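Local coordinates for protein 2-hydroxychromene-2-carboxylate isomerase (Pseudomonas putida, PDB 2IMF) that catalyses the reversible, glutathione-dependent isomerization of 2-hydroxychromene-2-carboxylate to trans-O-hydroxybenzylidenepyruvate in the naphthalene catabolic pathway, at residues M1-Y6 with Y28-R33; F7-P12 with A104-V109; Y34-L39 with G92-G97. All coordinates share one frame; numbering follows the deposited sequence.

Contact 1 of 3, residues M1-Y6 with Y28-R33; sequences MIVDFY and YGLTIR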
# COMPACT_ATOMS: atom_id res chain seq x y z
N MET A 1 18.68 -19.76 1.77
CA MET A 1 17.26 -19.29 1.94
C MET A 1 16.70 -18.78 0.63
O MET A 1 17.40 -18.03 -0.06
CB MET A 1 17.30 -18.12 2.94
CG MET A 1 15.97 -17.51 3.33
SD MET A 1 16.21 -16.24 4.62
CE MET A 1 17.25 -17.10 5.83
N ILE A 2 15.45 -19.15 0.32
CA ILE A 2 14.82 -18.83 -1.00
C ILE A 2 13.56 -17.99 -0.89
O ILE A 2 12.63 -18.32 -0.15
CB ILE A 2 14.42 -20.12 -1.80
CG1 ILE A 2 15.66 -20.94 -2.18
CG2 ILE A 2 13.77 -19.78 -3.08
CD1 ILE A 2 15.36 -22.39 -2.64
N VAL A 3 13.53 -16.92 -1.69
CA VAL A 3 12.30 -16.09 -1.83
C VAL A 3 11.80 -16.17 -3.26
O VAL A 3 12.59 -15.99 -4.20
CB VAL A 3 12.62 -14.66 -1.43
CG1 VAL A 3 11.54 -13.68 -1.85
CG2 VAL A 3 12.86 -14.62 0.09
N ASP A 4 10.53 -16.44 -3.48
CA ASP A 4 9.94 -16.33 -4.78
C ASP A 4 9.46 -14.89 -5.00
O ASP A 4 8.75 -14.34 -4.16
CB ASP A 4 8.79 -17.32 -4.88
CG ASP A 4 9.26 -18.80 -4.74
OD1 ASP A 4 10.46 -19.10 -4.99
OD2 ASP A 4 8.44 -19.63 -4.38
N PHE A 5 9.85 -14.32 -6.12
CA PHE A 5 9.53 -12.94 -6.50
C PHE A 5 8.78 -12.90 -7.77
O PHE A 5 9.26 -13.39 -8.81
CB PHE A 5 10.86 -12.22 -6.59
CG PHE A 5 10.79 -10.78 -7.06
CD1 PHE A 5 9.79 -9.87 -6.65
CD2 PHE A 5 11.85 -10.30 -7.87
CE1 PHE A 5 9.80 -8.54 -7.07
CE2 PHE A 5 11.85 -8.95 -8.30
CZ PHE A 5 10.77 -8.09 -7.91
N TYR A 6 7.64 -12.23 -7.71
CA TYR A 6 6.74 -12.12 -8.87
C TYR A 6 6.66 -10.66 -9.26
O TYR A 6 6.38 -9.80 -8.43
CB TYR A 6 5.33 -12.58 -8.52
CG TYR A 6 5.29 -14.04 -8.22
CD1 TYR A 6 5.67 -14.57 -6.94
CD2 TYR A 6 5.00 -14.91 -9.22
CE1 TYR A 6 5.63 -15.94 -6.68
CE2 TYR A 6 4.99 -16.35 -8.99
CZ TYR A 6 5.31 -16.77 -7.70
OH TYR A 6 5.34 -18.18 -7.46
N TYR A 28 23.68 -10.32 1.55
CA TYR A 28 23.37 -11.38 2.53
C TYR A 28 23.31 -12.78 1.94
O TYR A 28 23.05 -13.75 2.66
CB TYR A 28 22.08 -11.04 3.30
CG TYR A 28 22.10 -9.63 3.83
CD1 TYR A 28 23.12 -9.22 4.70
CD2 TYR A 28 21.13 -8.69 3.46
CE1 TYR A 28 23.18 -7.93 5.17
CE2 TYR A 28 21.18 -7.39 3.94
CZ TYR A 28 22.22 -7.01 4.81
OH TYR A 28 22.31 -5.73 5.31
N GLY A 29 23.53 -12.89 0.63
CA GLY A 29 23.41 -14.19 -0.05
C GLY A 29 22.00 -14.77 -0.14
O GLY A 29 21.83 -15.98 -0.34
N LEU A 30 20.98 -13.92 -0.04
CA LEU A 30 19.61 -14.43 -0.22
C LEU A 30 19.46 -14.95 -1.65
O LEU A 30 19.92 -14.30 -2.58
CB LEU A 30 18.59 -13.30 0.04
CG LEU A 30 17.13 -13.62 -0.28
CD1 LEU A 30 16.66 -14.71 0.70
CD2 LEU A 30 16.28 -12.38 -0.14
N THR A 31 18.80 -16.10 -1.81
CA THR A 31 18.50 -16.66 -3.14
C THR A 31 17.11 -16.21 -3.61
O THR A 31 16.13 -16.47 -2.92
CB THR A 31 18.44 -18.16 -3.09
OG1 THR A 31 19.75 -18.65 -2.70
CG2 THR A 31 18.08 -18.78 -4.44
N ILE A 32 17.04 -15.62 -4.80
CA ILE A 32 15.72 -15.15 -5.35
C ILE A 32 15.33 -16.04 -6.50
O ILE A 32 16.13 -16.21 -7.45
CB ILE A 32 15.84 -13.74 -5.94
CG1 ILE A 32 16.27 -12.73 -4.87
CG2 ILE A 32 14.50 -13.28 -6.55
CD1 ILE A 32 15.23 -12.58 -3.77
N ARG A 33 14.11 -16.56 -6.47
CA ARG A 33 13.53 -17.21 -7.61
C ARG A 33 12.63 -16.18 -8.35
O ARG A 33 11.54 -15.81 -7.84
CB ARG A 33 12.76 -18.46 -7.20
CG ARG A 33 12.14 -19.17 -8.36
CD ARG A 33 11.50 -20.52 -7.92
NE ARG A 33 12.04 -21.00 -6.65
CZ ARG A 33 11.35 -21.62 -5.69
NH1 ARG A 33 10.06 -21.86 -5.82
NH2 ARG A 33 11.95 -22.00 -4.58

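Contact 2 of 3, residues F7-P12 with A104-V109; sequences FDFLSP and AYVNVV. With TOM (4-(2-methoxyphenyl)-2-oxobut-3-enoic acid), chain F; GSH (glutathione), chain E.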
# COMPACT_ATOMS: atom_id res chain seq x y z
N PHE A 7 6.95 -10.34 -10.52
CA PHE A 7 7.02 -8.95 -10.98
C PHE A 7 6.50 -8.90 -12.43
O PHE A 7 6.42 -9.93 -13.12
CB PHE A 7 8.46 -8.41 -10.92
CG PHE A 7 9.41 -9.12 -11.86
CD1 PHE A 7 10.00 -10.32 -11.52
CD2 PHE A 7 9.64 -8.65 -13.12
CE1 PHE A 7 10.86 -10.96 -12.40
CE2 PHE A 7 10.41 -9.33 -14.02
CZ PHE A 7 11.04 -10.49 -13.62
N ASP A 8 6.19 -7.67 -12.87
CA ASP A 8 5.88 -7.33 -14.28
C ASP A 8 6.72 -6.07 -14.53
O ASP A 8 6.75 -5.19 -13.66
CB ASP A 8 4.37 -7.07 -14.41
CG ASP A 8 3.91 -6.76 -15.84
OD1 ASP A 8 4.69 -6.13 -16.61
OD2 ASP A 8 2.75 -7.06 -16.16
N PHE A 9 7.47 -5.99 -15.63
CA PHE A 9 8.36 -4.81 -15.83
C PHE A 9 7.57 -3.50 -15.98
O PHE A 9 8.19 -2.46 -15.89
CB PHE A 9 9.29 -5.00 -17.05
CG PHE A 9 10.39 -6.00 -16.84
CD1 PHE A 9 11.39 -5.75 -15.91
CD2 PHE A 9 10.45 -7.12 -17.62
CE1 PHE A 9 12.47 -6.67 -15.71
CE2 PHE A 9 11.52 -8.08 -17.47
CZ PHE A 9 12.50 -7.84 -16.52
N LEU A 10 6.25 -3.56 -16.16
CA LEU A 10 5.46 -2.28 -16.17
C LEU A 10 5.38 -1.63 -14.83
O LEU A 10 5.00 -0.48 -14.73
CB LEU A 10 4.04 -2.45 -16.72
CG LEU A 10 3.07 -3.28 -15.89
CD1 LEU A 10 2.45 -2.46 -14.74
CD2 LEU A 10 1.94 -3.72 -16.77
N SER A 11 5.74 -2.36 -13.75
CA SER A 11 5.44 -1.90 -12.37
C SER A 11 6.58 -1.17 -11.71
O SER A 11 7.59 -1.78 -11.44
CB SER A 11 5.03 -3.13 -11.59
OG SER A 11 4.98 -2.88 -10.16
N PRO A 12 6.36 0.11 -11.40
CA PRO A 12 7.42 0.84 -10.70
C PRO A 12 7.61 0.38 -9.25
O PRO A 12 8.70 0.49 -8.75
CB PRO A 12 6.94 2.31 -10.76
CG PRO A 12 5.43 2.21 -10.85
CD PRO A 12 5.14 0.94 -11.69
N ALA A 104 20.66 -10.76 -13.57
CA ALA A 104 21.27 -9.73 -14.38
C ALA A 104 20.26 -9.18 -15.40
O ALA A 104 20.18 -7.98 -15.58
CB ALA A 104 22.51 -10.24 -15.09
N TYR A 105 19.53 -10.09 -16.04
CA TYR A 105 18.47 -9.64 -17.00
C TYR A 105 17.46 -8.75 -16.27
O TYR A 105 17.16 -7.64 -16.71
CB TYR A 105 17.76 -10.80 -17.63
CG TYR A 105 16.67 -10.44 -18.62
CD1 TYR A 105 16.99 -10.09 -19.91
CD2 TYR A 105 15.40 -10.33 -18.17
CE1 TYR A 105 15.97 -9.79 -20.81
CE2 TYR A 105 14.38 -10.02 -19.02
CZ TYR A 105 14.68 -9.72 -20.37
OH TYR A 105 13.69 -9.44 -21.26
N VAL A 106 16.93 -9.20 -15.14
CA VAL A 106 15.90 -8.44 -14.45
C VAL A 106 16.49 -7.09 -14.06
O VAL A 106 15.80 -6.05 -14.21
CB VAL A 106 15.38 -9.27 -13.28
CG1 VAL A 106 14.47 -8.41 -12.41
CG2 VAL A 106 14.65 -10.49 -13.80
N ASN A 107 17.73 -7.03 -13.53
CA ASN A 107 18.31 -5.77 -13.17
C ASN A 107 18.52 -4.83 -14.34
O ASN A 107 18.20 -3.65 -14.27
CB ASN A 107 19.67 -6.03 -12.44
CG ASN A 107 19.52 -6.67 -11.06
OD1 ASN A 107 18.45 -6.62 -10.44
ND2 ASN A 107 20.59 -7.31 -10.58
N VAL A 108 19.06 -5.35 -15.42
CA VAL A 108 19.34 -4.47 -16.55
C VAL A 108 18.03 -3.92 -17.15
O VAL A 108 17.94 -2.73 -17.46
CB VAL A 108 20.10 -5.30 -17.64
CG1 VAL A 108 20.07 -4.62 -18.99
CG2 VAL A 108 21.57 -5.59 -17.18
N VAL A 109 17.00 -4.76 -17.26
CA VAL A 109 15.75 -4.31 -17.87
C VAL A 109 15.06 -3.31 -16.94
O VAL A 109 14.58 -2.25 -17.36
CB VAL A 109 14.82 -5.46 -18.24
CG1 VAL A 109 13.46 -4.97 -18.75
CG2 VAL A 109 15.46 -6.34 -19.29
O8 TOM F . -1.85 0.94 -11.96
C9 TOM F . -1.42 -0.18 -12.21
C10 TOM F . -2.13 -1.18 -12.97
O11 TOM F . -3.06 -1.75 -12.35
O10 TOM F . -1.74 -1.48 -14.11
C8 TOM F . -0.12 -0.69 -11.68
C7 TOM F . 0.71 -0.03 -10.90
C1 TOM F . 1.26 1.35 -11.20
C6 TOM F . 1.29 2.21 -10.12
C5 TOM F . 1.76 3.51 -10.29
C4 TOM F . 2.25 3.88 -11.56
C3 TOM F . 2.23 3.03 -12.64
C2 TOM F . 1.73 1.73 -12.43
O2 TOM F . 1.69 0.80 -13.41
C11 TOM F . 2.45 1.18 -14.56
N1 GSH E . 1.79 -0.19 -1.64
CA1 GSH E . 2.46 -0.84 -2.73
C1 GSH E . 3.95 -0.83 -2.68
O11 GSH E . 4.59 -1.59 -3.41
O12 GSH E . 4.35 0.14 -2.00
CB1 GSH E . 1.67 -0.84 -4.02
CG1 GSH E . 1.97 -1.93 -5.04
CD1 GSH E . 1.10 -1.78 -6.26
OE1 GSH E . 0.22 -0.79 -6.31
N2 GSH E . 1.24 -2.60 -7.27
CA2 GSH E . 0.34 -2.64 -8.42
C2 GSH E . -0.63 -3.74 -8.36
O2 GSH E . -0.19 -4.97 -8.02
CB2 GSH E . 1.20 -2.80 -9.71
SG2 GSH E . 2.16 -1.28 -10.10
N3 GSH E . -1.90 -3.53 -8.60
CA3 GSH E . -2.86 -4.60 -8.33
C3 GSH E . -3.82 -4.11 -7.26
O31 GSH E . -4.69 -4.91 -6.87
O32 GSH E . -3.74 -2.91 -6.84

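Contact 3 of 3, residues Y34-L39 with G92-G97; sequences YNAIDL and GFYYSG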
# COMPACT_ATOMS: atom_id res chain seq x y z
N TYR A 34 13.05 -15.74 -9.54
CA TYR A 34 12.33 -14.68 -10.29
C TYR A 34 11.21 -15.24 -11.15
O TYR A 34 11.37 -16.31 -11.79
CB TYR A 34 13.29 -13.99 -11.22
CG TYR A 34 14.34 -13.21 -10.53
CD1 TYR A 34 15.54 -13.84 -10.17
CD2 TYR A 34 14.18 -11.85 -10.19
CE1 TYR A 34 16.57 -13.14 -9.53
CE2 TYR A 34 15.21 -11.17 -9.55
CZ TYR A 34 16.39 -11.84 -9.20
OH TYR A 34 17.39 -11.15 -8.58
N ASN A 35 10.08 -14.54 -11.18
CA ASN A 35 8.97 -14.93 -11.98
C ASN A 35 8.39 -13.68 -12.67
O ASN A 35 7.68 -12.90 -12.04
CB ASN A 35 7.87 -15.55 -11.09
CG ASN A 35 8.35 -16.80 -10.32
OD1 ASN A 35 8.39 -17.91 -10.86
ND2 ASN A 35 8.79 -16.59 -9.10
N ALA A 36 8.58 -13.58 -13.99
CA ALA A 36 7.96 -12.47 -14.77
C ALA A 36 6.57 -12.89 -15.16
O ALA A 36 6.39 -13.96 -15.78
CB ALA A 36 8.78 -12.13 -16.02
N ILE A 37 5.56 -12.08 -14.78
CA ILE A 37 4.17 -12.47 -15.04
C ILE A 37 3.36 -11.31 -15.56
O ILE A 37 3.76 -10.15 -15.46
CB ILE A 37 3.41 -13.01 -13.77
CG1 ILE A 37 3.47 -11.95 -12.62
CG2 ILE A 37 4.13 -14.26 -13.25
CD1 ILE A 37 2.55 -12.35 -11.41
N ASP A 38 2.21 -11.62 -16.11
CA ASP A 38 1.35 -10.62 -16.73
C ASP A 38 0.37 -10.02 -15.73
O ASP A 38 -0.70 -10.64 -15.44
CB ASP A 38 0.61 -11.25 -17.92
CG ASP A 38 -0.15 -10.24 -18.75
OD1 ASP A 38 -0.41 -9.12 -18.37
OD2 ASP A 38 -0.63 -10.63 -19.86
N LEU A 39 0.67 -8.81 -15.25
CA LEU A 39 -0.24 -8.20 -14.27
C LEU A 39 -1.67 -8.11 -14.78
O LEU A 39 -2.63 -8.30 -14.04
CB LEU A 39 0.24 -6.80 -13.91
CG LEU A 39 -0.67 -6.04 -12.92
CD1 LEU A 39 -0.82 -6.79 -11.61
CD2 LEU A 39 -0.16 -4.63 -12.74
N GLY A 92 10.94 -12.03 -22.47
CA GLY A 92 12.35 -12.19 -22.63
C GLY A 92 13.06 -12.69 -21.38
O GLY A 92 14.17 -13.28 -21.47
N PHE A 93 12.46 -12.49 -20.20
CA PHE A 93 13.04 -13.05 -18.99
C PHE A 93 13.26 -14.57 -19.14
O PHE A 93 14.18 -15.08 -18.56
CB PHE A 93 12.12 -12.76 -17.76
CG PHE A 93 12.49 -13.58 -16.56
CD1 PHE A 93 13.55 -13.20 -15.81
CD2 PHE A 93 11.80 -14.75 -16.21
CE1 PHE A 93 14.01 -13.97 -14.76
CE2 PHE A 93 12.21 -15.53 -15.16
CZ PHE A 93 13.30 -15.12 -14.44
N TYR A 94 12.38 -15.24 -19.84
CA TYR A 94 12.51 -16.68 -19.98
C TYR A 94 13.62 -17.12 -20.91
O TYR A 94 13.84 -18.35 -21.02
CB TYR A 94 11.13 -17.26 -20.35
CG TYR A 94 10.18 -16.98 -19.18
CD1 TYR A 94 10.32 -17.72 -18.01
CD2 TYR A 94 9.26 -15.90 -19.20
CE1 TYR A 94 9.57 -17.42 -16.86
CE2 TYR A 94 8.49 -15.60 -18.10
CZ TYR A 94 8.70 -16.33 -16.91
OH TYR A 94 7.97 -16.06 -15.77
N TYR A 95 14.38 -16.21 -21.50
CA TYR A 95 15.61 -16.60 -22.20
C TYR A 95 16.75 -16.78 -21.19
O TYR A 95 17.73 -17.38 -21.57
CB TYR A 95 15.98 -15.45 -23.13
CG TYR A 95 17.07 -15.76 -24.16
CD1 TYR A 95 16.69 -16.38 -25.34
CD2 TYR A 95 18.41 -15.33 -23.99
CE1 TYR A 95 17.64 -16.66 -26.35
CE2 TYR A 95 19.36 -15.61 -25.01
CZ TYR A 95 18.91 -16.20 -26.15
OH TYR A 95 19.90 -16.47 -27.11
N SER A 96 16.69 -16.22 -19.98
CA SER A 96 17.83 -16.20 -19.11
C SER A 96 18.05 -17.57 -18.52
O SER A 96 17.13 -18.37 -18.41
CB SER A 96 17.67 -15.12 -18.03
OG SER A 96 16.59 -15.37 -17.16
N GLY A 97 19.32 -17.83 -18.18
CA GLY A 97 19.71 -19.20 -17.76
C GLY A 97 19.71 -19.32 -16.25
O GLY A 97 18.66 -19.26 -15.60

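Contact 1 of 3, residues M1-Y6 with Y28-R33
Val-3 O is held by two groups of the neighbouring strand: Arg-33 N donates a hydrogen bond to it at 2.8 Å, and Ile-32 CA adds a CA-H...O contact at 3.4 Å. One step further, Phe-5 N reaches Arg-33 O at 2.8 Å. Val-3 N to Thr-31 O and Thr-31 N to Met-1 O complete the ladder. This is parallel pairing, with Ile-2 beside Thr-31, Val-3 beside Ile-32 and Asp-4 beside Arg-33. Strand 2-7, helix 12-28 and strand 31-36 make up a beta-alpha-beta unit at the start of the thioredoxin-like domain. On the face that carries Val-3 and Ile-32, Leu-30 crosses Val-3 at about a right angle, its CD1 meeting Val-3 CG2 at 3.8 Å. Ile-32, in the conformer given, divides its branches: CG2, anti to the backbone N, touches Phe-5 CB at 3.8 Å, while CD1 leans on Val-3 CB. Leu-21 of helix 12-28 and Met-191 of helix 184-198 cover this apolar layer. The other face is mixed. Ile-2 and Thr-31 run side by side, as do Asp-4 and Arg-33. The Asp-4 carboxylate lies over one face of the guanidinium, in a salt bridge of charges alone whose exact geometry is doubtful; Asp-4 OD2 also pairs with Arg-163.

Contact 2 of 3, residues F7-P12 with A104-V109
Aromatic contacts dominate where Phe-9 meets helix 99-115. Val-109 CG1 sits over the centre of the Phe-9 ring in a CH-pi contact, 3.5 Å from the centroid and 7° off the ring normal. On the opposite face Phe-7 CE2 rests toward the rim, which sandwiches the ring. Tyr-105 approaches obliquely, its CE2 3.8 Å from Phe-9 CE2, and Val-106 O lies near the plane at the edge of the Phe-9 ring. An alanine in place of Phe-9 would probably leave Val-109 CG1 and Tyr-105 CE2 without their partner and open a gap beside the Phe-7 ring. Among the plain apolar contacts, Phe-7 and Val-106 meet tip to tip, Phe-7 CZ lying 3.6 Å from Val-106 CG2.

Phe-7 ends strand 2-7 of the thioredoxin-like fold, and the loop that carries Phe-9 leads on into helix 12-28, with Ser-11 at the N-cap position. Its polar interactions are internal to begin with: Asp-8 OD1 accepts from Leu-10 N at 3.0 Å, an Asx turn, inside a type I beta turn from Asp-8 to Ser-11. Ser-86 OG and Asn-90 ND2 also donate to Asp-8 OD1. Ligand contacts lie on the loop's far end. Ser-11 binds glutathione, and its role as nucleophile is inferred; its OG is 3.2 Å from glutathione SG2, while Pro-12 CD lies 3.6 Å from C2 of the bound 4-(2-methoxyphenyl)-2-oxobut-3-enoic acid.

Contact 3 of 3, residues Y34-L39 with G92-G97
The Phe-93 ring overlaps the CB atoms of strand 31-36: its CZ comes to 3.4 Å from Tyr-34 CB, and its CD2 to 4.0 Å from Ala-36 CB. The contact starts at the base of the side chain, with Phe-93 CB 3.8 Å from Ala-36 CB. Next to it, Tyr-94 supplies the polar link. Its OH donates to Ala-36 O at 2.6 Å, the oxygen lying at the edge of the tyrosine ring and in its plane, while the C=O...donor angle of 127° shows a bent approach to the carbonyl. Phe-93 CD2 stands over the centre of the Tyr-94 ring, so the phenol is steadied by its own neighbour as it reaches the strand. The turn that presents both rings is closed by Phe-93 O, which accepts from Ser-96 N and, at 2.8 Å, from Ser-96 OG. Beyond the contact, Val-106 of helix 99-115 backs Phe-93, and Gln-156 of helix 147-162 touches Tyr-94. An outer strand of the sheet thus meets the link between helices 87-92 and 99-115, in keeping with a DsbA-like fold, in which a helical insertion packs on a thioredoxin core.

How the contacts relate
The three contacts show how one short sheet can organise a largely helical chain. Contact 1 closes first, pairing strands 2-7 and 31-36. Contact 3 opens only after it, on the continuation of strand 31-36, and is nested within the long loop that contact 2 closes; contacts 1 and 2 interleave. The centre of contact 1 lies about 15 Å from each of the other two centres, which are about 9 Å apart. Phe-5 O and Asn-35 N, 2.8 Å apart, probably bond, continuing the strand pairing from contact 1 into contact 3. Contacts 2 and 3 touch through Asp-8 with Leu-39 and Tyr-105 with Phe-93. Their segments include pocket residues, while contact 1 lies further off.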